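Local coordinates for protein HTH-type transcriptional regulator mcbR (Escherichia coli UMEA 3718-1, PDB 4P9F) that represses McbA expression by binding its promoter region, preventing colanic acid overproduction and mucoidy, and is important for biofilm formation, at residues Leu86-Met89 with Ala90-Leu93. Numbering follows the deposited sequence.
Sequences LELM and AVAL
Met89, present as selenomethionine, and Leu93 lie one helical turn apart on helix 73-95, and the two chains run alongside each other, heading in the same direction. Met89 CG comes 4.1 Å from Leu93 CD1, an apolar touch at van der Waals range. With CG anti to the backbone N (chi1 180°), the Met89 chain runs out from the helix and then bends about its last torsion. On the same side of the helix Leu93 CG lies ahead of Met89 O, 3.3 Å away, close to the Leu93 N from which the same oxygen accepts a hydrogen bond.

Val91 approaches the preceding turn mainly through CG1, which lies near the carbonyl oxygens of both Leu88 and Glu87. This methyl sits between the backbone N and the carbonyl carbon (chi1 77°), which brings it within 3.2 Å of Leu88 O and leaves it only marginally near the Leu88 side chain, 4.5 Å from CD2. Ala90 CB rests 3.5 Å from Leu86 O, a small surface facing the carbonyl of the residue four back.

Four successive i to i+4 bonds join these turns of regular alpha helix, from Ala90 N to Leu86 O (2.8 Å) through Val91 to Glu87 and Ala92 to Leu88, and ending at Leu93 N to Met89 O (3.1 Å).

Within the all-helical FCD domain, Leu86 and Ala90 pack on helix 143-156, Leu88 and Val91 on helix 191-210, and Leu93 reaches Ser140 and Met142; Leu86 and Met89 also touch Leu86 and Glu85 of the second subunit. Thus four carbonyl oxygens are each matched by an N-H four residues on. Buried Glu87 bridges through OE2 to Arg83 and accepts from Trp153, while OE1 bridges to Arg133 and bonds Tyr137; the two arginines would be expected to favour a charged carboxylate.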
ATOM      1  N   LEU A  86       0.936   9.910  -1.077  1.00 21.51           N
ATOM      2  CA  LEU A  86      -0.132   9.410  -0.215  1.00 22.25           C
ATOM      3  C   LEU A  86      -0.321  10.263   1.029  1.00 23.61           C
ATOM      4  O   LEU A  86      -1.456  10.536   1.430  1.00 22.87           O
ATOM      5  CB  LEU A  86       0.152   7.966   0.197  1.00 21.39           C
ATOM      6  CG  LEU A  86       0.217   6.975  -0.977  1.00 26.14           C
ATOM      7  CD1 LEU A  86       0.382   5.511  -0.512  1.00 25.91           C
ATOM      8  CD2 LEU A  86      -1.000   7.130  -1.912  1.00 25.76           C
ATOM      9  N   GLU A  87       0.782  10.688   1.642  1.00 24.07           N
ATOM     10  CA  GLU A  87       0.704  11.459   2.877  1.00 21.85           C
ATOM     11  C   GLU A  87       0.187  12.890   2.621  1.00 27.44           C
ATOM     12  O   GLU A  87      -0.583  13.424   3.413  1.00 25.49           O
ATOM     13  CB  GLU A  87       2.077  11.480   3.573  1.00 23.15           C
ATOM     14  CG  GLU A  87       2.494  10.076   4.098  1.00 21.92           C
ATOM     15  CD  GLU A  87       3.729  10.103   5.003  1.00 30.29           C
ATOM     16  OE1 GLU A  87       3.814  10.965   5.901  1.00 31.76           O
ATOM     17  OE2 GLU A  87       4.616   9.269   4.807  1.00 27.82           O
ATOM     18  N   LEU A  88       0.578  13.478   1.494  1.00 26.30           N
ATOM     19  CA  LEU A  88       0.070  14.785   1.112  1.00 27.74           C
ATOM     20  C   LEU A  88      -1.426  14.699   0.801  1.00 33.77           C
ATOM     21  O   LEU A  88      -2.191  15.619   1.094  1.00 31.69           O
ATOM     22  CB  LEU A  88       0.838  15.331  -0.091  1.00 24.48           C
ATOM     23  CG  LEU A  88       2.293  15.737   0.193  1.00 34.77           C
ATOM     24  CD1 LEU A  88       2.916  16.438  -1.010  1.00 29.91           C
ATOM     25  CD2 LEU A  88       2.370  16.606   1.419  1.00 35.93           C
HETATM   26  N   MSE A  89      -1.840  13.590   0.201  1.00 31.32           N
HETATM   27  CA  MSE A  89      -3.261  13.358  -0.059  1.00 36.46           C
HETATM   28  C   MSE A  89      -4.023  13.205   1.250  1.00 36.30           C
HETATM   29  O   MSE A  89      -5.101  13.790   1.430  1.00 28.90           O
HETATM   30  CB  MSE A  89      -3.464  12.100  -0.924  1.00 32.09           C
HETATM   31  CG  MSE A  89      -4.925  11.773  -1.241  1.00 33.79           C
HETATM   32 SE   MSE A  89      -5.114   9.975  -2.063  0.76 45.23          SE
HETATM   33  CE  MSE A  89      -3.313   9.775  -2.770  1.00 78.48           C
ATOM     34  N   ALA A  90      -3.464  12.409   2.157  1.00 23.75           N
ATOM     35  CA  ALA A  90      -4.065  12.222   3.464  1.00 28.42           C
ATOM     36  C   ALA A  90      -4.202  13.549   4.213  1.00 34.08           C
ATOM     37  O   ALA A  90      -5.261  13.843   4.765  1.00 31.24           O
ATOM     38  CB  ALA A  90      -3.245  11.219   4.304  1.00 23.72           C
ATOM     39  N   VAL A  91      -3.142  14.351   4.233  1.00 30.34           N
ATOM     40  CA  VAL A  91      -3.194  15.590   5.022  1.00 28.01           C
ATOM     41  C   VAL A  91      -4.212  16.585   4.446  1.00 30.84           C
ATOM     42  O   VAL A  91      -4.879  17.265   5.212  1.00 35.35           O
ATOM     43  CB  VAL A  91      -1.785  16.262   5.144  1.00 37.18           C
ATOM     44  CG1 VAL A  91      -1.377  16.989   3.863  1.00 28.46           C
ATOM     45  CG2 VAL A  91      -1.757  17.213   6.321  1.00 41.00           C
ATOM     46  N   ALA A  92      -4.369  16.625   3.118  1.00 31.66           N
ATOM     47  CA  ALA A  92      -5.304  17.561   2.495  1.00 38.10           C
ATOM     48  C   ALA A  92      -6.740  17.165   2.786  1.00 39.07           C
ATOM     49  O   ALA A  92      -7.577  18.024   3.015  1.00 42.13           O
ATOM     50  CB  ALA A  92      -5.072  17.656   0.978  1.00 29.55           C
ATOM     51  N   LEU A  93      -7.019  15.867   2.811  1.00 38.05           N
ATOM     52  CA  LEU A  93      -8.364  15.399   3.092  1.00 35.99           C
ATOM     53  C   LEU A  93      -8.717  15.538   4.567  1.00 39.45           C
ATOM     54  O   LEU A  93      -9.882  15.688   4.927  1.00 45.57           O
ATOM     55  CB  LEU A  93      -8.498  13.935   2.676  1.00 38.40           C
ATOM     56  CG  LEU A  93      -8.416  13.695   1.178  1.00 40.41           C
ATOM     57  CD1 LEU A  93      -8.425  12.199   0.880  1.00 36.61           C
ATOM     58  CD2 LEU A  93      -9.575  14.416   0.494  1.00 43.27           C
TER